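Local coordinates for telomeric DNA-binding factor trf1 (Schizosaccharomyces pombe, PDB 6K5S), which probably binds telomeric or related repeat DNA, its all-helical domain belonging to the telomere repeat binding factor (TRF) family, at residues 132-136 with 150-156; 86-90 with 109-113. All blocks are in the same frame, centred on the assembly; numbering follows the deposited sequence.

Interaction 1. Residues 132-136 with 150-156; sequences KTQAY and ILNDLFP
K132 reaches along the C-terminal end of the opposing helix and gives the contact its one direct hydrogen bond, from NZ to the carbonyl oxygen of L154 at 2.7 Å. The bond is fairly straight at the acceptor (C=O...N angle 153°), its donor somewhat tilted from the carbonyl plane. The lysine chain runs extended to CE and bends only at its last torsion (chi4 -58°), turning NZ back onto that oxygen. L154 ends its helix, so the helix dipole would probably favour a positive charge here. N106 OD1 also bonds K132 NZ, and Y128 makes a cation-pi contact with the lysine. Cut back to an alanine, the side chain loses everything beyond CB, which is likely to leave the L154 carbonyl and N106 OD1 without this donor and Y128 without its cation.

Between the segments the rest is apolar. The F155 ring and K132 chain run alongside each other, ends pointing opposite ways, F155 CZ 3.6 Å from K132 CB. L154 pushes CD1 against the backbone of the facing helix, 3.3 Å from Y136 N, while its CD2 meets A135 CB at 3.8 Å. One face of the Y136 ring takes a CH-pi contact from L151 CD2, 3.8 Å from the centroid, and I150 CG2 lies at the ring edge, 3.6 Å from Y136 CD1. Beyond this contact, Y136 OH bonds Q199 OE1.

Helices 122-141 and 147-154 thus form a nearly antiparallel hairpin, the local axes at 154° and 10.0 Å apart. Helix 177-195 packs on T133, L151 and F155, and helix 102-113 on A135 and L154.

Interaction 2. Residues 86-90 with 109-113; sequences NLAIF and FLEVF
F90 and F113 meet in a T-shaped pair, the edge of F113 directed at the face of F90, with centroids 5.0 Å apart and planes at 87°. F90 is the side chain to follow outward. Its CB touches V112 CG1 at 4.0 Å. From there CG stands anti to the backbone N (chi1 -164°), which carries the ring across toward helix 102-113. CD1 meets F113 CZ at 3.9 Å, while CD2 faces both F113 CE1 and V112 CG1. CE1 and CE2 continue round the ring under F113, whose CE1 stands 3.7 Å above the plane and over its centre. At the tip, F90 CZ comes within 3.9 Å of F109 CD1 and lies in the plane of the F109 ring, at its edge. F90 therefore has one aromatic ring over its face and another beside its far end.

L87, one turn back, brings CD2 over a face of the F113 ring, 3.9 Å from F113 CE2. V112 points into the contact, its CG1 3.8 Å from N86 O and its CG2 near N86 CB. No hydrogen bond joins the segments directly. A water bridges them instead: it accepts from N86 ND2 and donates to E111 O. N86 ND2 also bonds to the carbonyl of I66, so this amide ties a loop to the same edge of the contact.

Two successive helices, 76-94 and 102-113, thus cross through a mainly hydrophobic, aromatic-rich interface in the core of the all-helical TRF-family domain, their local axes 9.7 Å apart and their directions 127° from each other. Helix 10-24 packs on L87 and A88, while helix 208-222 covers L87 and F113. Helix 122-141 closes over F90 and F109, bringing L131 against both and Y128 against the F109 ring.

Both contacts are buried, yet they lie at different distances from the middle of the chain: the centre of interaction 2 is about 5 Å from the chain centre, that of interaction 1 about 15 Å, with about 18 Å between the two. They come in series along the sequence. Helices 102-113 and 122-141 also touch each other, so the two contacts share a connected pair of helices, although their nearest atoms stay about 7 Å apart. Chemistry changes with place: interaction 2 is apolar where its side chains meet, a ring-on-ring pair with V112 and L87 beside it, plus a water bridge, whereas interaction 1 packs Y136 and F155 against aliphatic side chains and adds a lysine bonded to a helix end.

Interaction 1. Residues 132-136 with 150-156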
loop_
_atom_site.group_PDB
_atom_site.type_symbol
_atom_site.label_atom_id
_atom_site.label_comp_id
_atom_site.label_asym_id
_atom_site.label_seq_id
_atom_site.Cartn_x
_atom_site.Cartn_y
_atom_site.Cartn_z
ATOM N N LYS A 132 -1.138 -18.936 25.591
ATOM C CA LYS A 132 -1.632 -20.310 25.637
ATOM C C LYS A 132 -2.871 -20.405 26.526
ATOM O O LYS A 132 -3.829 -21.110 26.197
ATOM C CB LYS A 132 -0.530 -21.254 26.136
ATOM C CG LYS A 132 0.690 -21.357 25.177
ATOM C CD LYS A 132 1.852 -22.114 25.849
ATOM C CE LYS A 132 3.009 -22.444 24.860
ATOM N NZ LYS A 132 2.507 -23.261 23.721
ATOM N N THR A 133 -2.891 -19.645 27.617
ATOM C CA THR A 133 -4.046 -19.658 28.512
ATOM C C THR A 133 -5.296 -19.129 27.812
ATOM O O THR A 133 -6.375 -19.717 27.932
ATOM C CB THR A 133 -3.756 -18.838 29.773
ATOM O OG1 THR A 133 -2.596 -19.379 30.417
ATOM C CG2 THR A 133 -4.961 -18.934 30.740
ATOM N N GLN A 134 -5.167 -18.029 27.066
ATOM C CA GLN A 134 -6.309 -17.530 26.303
ATOM C C GLN A 134 -6.700 -18.489 25.182
ATOM O O GLN A 134 -7.893 -18.642 24.887
ATOM C CB GLN A 134 -6.022 -16.135 25.728
ATOM C CG GLN A 134 -5.840 -15.027 26.803
ATOM C CD GLN A 134 -7.010 -14.960 27.794
ATOM O OE1 GLN A 134 -8.171 -14.973 27.388
ATOM N NE2 GLN A 134 -6.699 -14.876 29.083
ATOM N N ALA A 135 -5.725 -19.121 24.518
ATOM C CA ALA A 135 -6.096 -20.116 23.510
ATOM C C ALA A 135 -6.903 -21.245 24.141
ATOM O O ALA A 135 -7.880 -21.722 23.555
ATOM C CB ALA A 135 -4.858 -20.672 22.809
ATOM N N TYR A 136 -6.489 -21.694 25.331
ATOM C CA TYR A 136 -7.217 -22.741 26.026
ATOM C C TYR A 136 -8.640 -22.291 26.344
ATOM O O TYR A 136 -9.603 -23.023 26.088
ATOM C CB TYR A 136 -6.459 -23.151 27.302
ATOM C CG TYR A 136 -7.253 -24.065 28.218
ATOM C CD1 TYR A 136 -7.528 -25.385 27.843
ATOM C CD2 TYR A 136 -7.736 -23.614 29.454
ATOM C CE1 TYR A 136 -8.263 -26.239 28.673
ATOM C CE2 TYR A 136 -8.480 -24.451 30.287
ATOM C CZ TYR A 136 -8.725 -25.779 29.890
ATOM O OH TYR A 136 -9.443 -26.635 30.698
ATOM N N ILE A 150 -7.004 -30.318 24.638
ATOM C CA ILE A 150 -6.611 -28.935 24.386
ATOM C C ILE A 150 -5.325 -28.607 25.125
ATOM O O ILE A 150 -4.376 -28.036 24.561
ATOM C CB ILE A 150 -7.747 -27.984 24.800
ATOM C CG1 ILE A 150 -9.038 -28.440 24.132
ATOM C CG2 ILE A 150 -7.361 -26.554 24.485
ATOM C CD1 ILE A 150 -10.060 -27.401 24.038
ATOM N N LEU A 151 -5.269 -28.987 26.393
ATOM C CA LEU A 151 -4.142 -28.589 27.219
ATOM C C LEU A 151 -2.865 -29.279 26.775
ATOM O O LEU A 151 -1.790 -28.672 26.817
ATOM C CB LEU A 151 -4.438 -28.873 28.685
ATOM C CG LEU A 151 -5.361 -27.850 29.328
ATOM C CD1 LEU A 151 -5.954 -28.339 30.660
ATOM C CD2 LEU A 151 -4.596 -26.531 29.538
ATOM N N ASN A 152 -2.960 -30.544 26.345
ATOM C CA ASN A 152 -1.764 -31.256 25.915
ATOM C C ASN A 152 -1.220 -30.675 24.620
ATOM O O ASN A 152 -0.008 -30.722 24.384
ATOM C CB ASN A 152 -2.051 -32.755 25.757
ATOM C CG ASN A 152 -2.081 -33.496 27.090
ATOM O OD1 ASN A 152 -1.684 -32.968 28.137
ATOM N ND2 ASN A 152 -2.581 -34.727 27.058
ATOM N N ASP A 153 -2.088 -30.102 23.778
ATOM C CA ASP A 153 -1.600 -29.404 22.594
ATOM C C ASP A 153 -0.949 -28.084 22.971
ATOM O O ASP A 153 0.105 -27.725 22.433
ATOM C CB ASP A 153 -2.743 -29.141 21.615
ATOM C CG ASP A 153 -3.209 -30.391 20.921
ATOM O OD1 ASP A 153 -2.581 -31.459 21.109
ATOM O OD2 ASP A 153 -4.211 -30.302 20.193
ATOM N N LEU A 154 -1.569 -27.341 23.887
ATOM C CA LEU A 154 -1.105 -25.988 24.155
ATOM C C LEU A 154 0.075 -25.949 25.109
ATOM O O LEU A 154 0.856 -24.997 25.062
ATOM C CB LEU A 154 -2.246 -25.151 24.716
ATOM C CG LEU A 154 -3.240 -24.693 23.657
ATOM C CD1 LEU A 154 -4.430 -24.067 24.356
ATOM C CD2 LEU A 154 -2.597 -23.720 22.664
ATOM N N PHE A 155 0.200 -26.945 25.984
ATOM C CA PHE A 155 1.255 -27.019 26.991
ATOM C C PHE A 155 1.919 -28.381 26.842
ATOM O O PHE A 155 1.747 -29.271 27.690
ATOM C CB PHE A 155 0.693 -26.854 28.405
ATOM C CG PHE A 155 0.049 -25.522 28.670
ATOM C CD1 PHE A 155 0.799 -24.466 29.161
ATOM C CD2 PHE A 155 -1.310 -25.334 28.474
ATOM C CE1 PHE A 155 0.217 -23.232 29.414
ATOM C CE2 PHE A 155 -1.894 -24.091 28.726
ATOM C CZ PHE A 155 -1.125 -23.045 29.204
ATOM N N PRO A 156 2.685 -28.579 25.773
ATOM C CA PRO A 156 3.081 -29.932 25.384
ATOM C C PRO A 156 4.265 -30.421 26.206
ATOM O O PRO A 156 4.953 -29.656 26.877
ATOM C CB PRO A 156 3.442 -29.780 23.904
ATOM C CG PRO A 156 3.906 -28.358 23.776
ATOM C CD PRO A 156 3.223 -27.553 24.852
#

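Interaction 2. Residues 86-90 with 109-113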
loop_
_atom_site.group_PDB
_atom_site.type_symbol
_atom_site.label_atom_id
_atom_site.label_comp_id
_atom_site.label_asym_id
_atom_site.label_seq_id
_atom_site.Cartn_x
_atom_site.Cartn_y
_atom_site.Cartn_z
ATOM N N ASN A 86 4.983 -9.211 10.772
ATOM C CA ASN A 86 4.462 -10.292 11.593
ATOM C C ASN A 86 3.953 -9.790 12.941
ATOM O O ASN A 86 2.919 -10.265 13.425
ATOM C CB ASN A 86 5.535 -11.377 11.761
ATOM C CG ASN A 86 5.611 -12.296 10.528
ATOM O OD1 ASN A 86 4.681 -12.324 9.716
ATOM N ND2 ASN A 86 6.708 -13.040 10.386
ATOM N N LEU A 87 4.640 -8.818 13.553
ATOM C CA LEU A 87 4.109 -8.192 14.764
ATOM C C LEU A 87 2.786 -7.485 14.503
ATOM O O LEU A 87 1.851 -7.581 15.314
ATOM C CB LEU A 87 5.122 -7.199 15.346
ATOM C CG LEU A 87 6.260 -7.949 16.037
ATOM C CD1 LEU A 87 7.544 -7.142 15.997
ATOM C CD2 LEU A 87 5.829 -8.272 17.464
ATOM N N ALA A 88 2.692 -6.752 13.389
ATOM C CA ALA A 88 1.449 -6.050 13.089
ATOM C C ALA A 88 0.321 -7.042 12.866
ATOM O O ALA A 88 -0.809 -6.826 13.329
ATOM C CB ALA A 88 1.636 -5.138 11.872
ATOM N N ILE A 89 0.622 -8.148 12.169
ATOM C CA ILE A 89 -0.367 -9.208 11.943
ATOM C C ILE A 89 -0.846 -9.783 13.270
ATOM O O ILE A 89 -2.042 -10.011 13.466
ATOM C CB ILE A 89 0.227 -10.313 11.047
ATOM C CG1 ILE A 89 0.353 -9.831 9.601
ATOM C CG2 ILE A 89 -0.658 -11.589 11.062
ATOM C CD1 ILE A 89 1.243 -10.769 8.753
ATOM N N PHE A 90 0.088 -10.063 14.186
ATOM C CA PHE A 90 -0.285 -10.665 15.463
ATOM C C PHE A 90 -1.172 -9.725 16.269
ATOM O O PHE A 90 -2.203 -10.146 16.818
ATOM C CB PHE A 90 0.968 -11.026 16.253
ATOM C CG PHE A 90 0.719 -11.983 17.382
ATOM C CD1 PHE A 90 0.212 -11.527 18.594
ATOM C CD2 PHE A 90 1.014 -13.339 17.243
ATOM C CE1 PHE A 90 -0.009 -12.404 19.644
ATOM C CE2 PHE A 90 0.782 -14.221 18.295
ATOM C CZ PHE A 90 0.280 -13.747 19.493
ATOM N N PHE A 109 3.995 -18.092 17.723
ATOM C CA PHE A 109 4.344 -17.055 18.698
ATOM C C PHE A 109 5.852 -16.812 18.747
ATOM O O PHE A 109 6.308 -15.670 18.695
ATOM C CB PHE A 109 3.825 -17.424 20.086
ATOM C CG PHE A 109 4.169 -16.404 21.144
ATOM C CD1 PHE A 109 3.344 -15.318 21.372
ATOM C CD2 PHE A 109 5.336 -16.517 21.877
ATOM C CE1 PHE A 109 3.676 -14.366 22.339
ATOM C CE2 PHE A 109 5.656 -15.589 22.845
ATOM C CZ PHE A 109 4.835 -14.510 23.067
ATOM N N LEU A 110 6.645 -17.876 18.867
ATOM C CA LEU A 110 8.087 -17.678 18.978
ATOM C C LEU A 110 8.690 -17.118 17.693
ATOM O O LEU A 110 9.650 -16.346 17.749
ATOM C CB LEU A 110 8.764 -18.992 19.369
ATOM C CG LEU A 110 8.429 -19.467 20.792
ATOM C CD1 LEU A 110 9.037 -20.836 21.067
ATOM C CD2 LEU A 110 8.856 -18.451 21.847
ATOM N N GLU A 111 8.156 -17.485 16.530
ATOM C CA GLU A 111 8.675 -16.928 15.289
ATOM C C GLU A 111 8.356 -15.438 15.175
ATOM O O GLU A 111 9.136 -14.671 14.605
ATOM C CB GLU A 111 8.107 -17.700 14.099
ATOM C CG GLU A 111 8.549 -17.157 12.759
ATOM C CD GLU A 111 10.019 -17.413 12.497
ATOM O OE1 GLU A 111 10.500 -18.530 12.788
ATOM O OE2 GLU A 111 10.697 -16.487 12.015
ATOM N N VAL A 112 7.247 -15.010 15.761
ATOM C CA VAL A 112 6.831 -13.613 15.695
ATOM C C VAL A 112 7.602 -12.767 16.706
ATOM O O VAL A 112 8.050 -11.661 16.396
ATOM C CB VAL A 112 5.304 -13.538 15.918
ATOM C CG1 VAL A 112 4.841 -12.094 16.095
ATOM C CG2 VAL A 112 4.577 -14.196 14.757
ATOM N N PHE A 113 7.800 -13.278 17.927
ATOM C CA PHE A 113 8.385 -12.467 18.989
ATOM C C PHE A 113 9.852 -12.762 19.244
ATOM O O PHE A 113 10.538 -11.910 19.814
ATOM C CB PHE A 113 7.599 -12.660 20.296
ATOM C CG PHE A 113 6.229 -12.048 20.265
ATOM C CD1 PHE A 113 5.165 -12.750 19.744
ATOM C CD2 PHE A 113 6.014 -10.761 20.744
ATOM C CE1 PHE A 113 3.893 -12.191 19.708
ATOM C CE2 PHE A 113 4.752 -10.187 20.712
ATOM C CZ PHE A 113 3.686 -10.901 20.184
HETATM O O HOH W 1 8.827 -12.779 12.416
#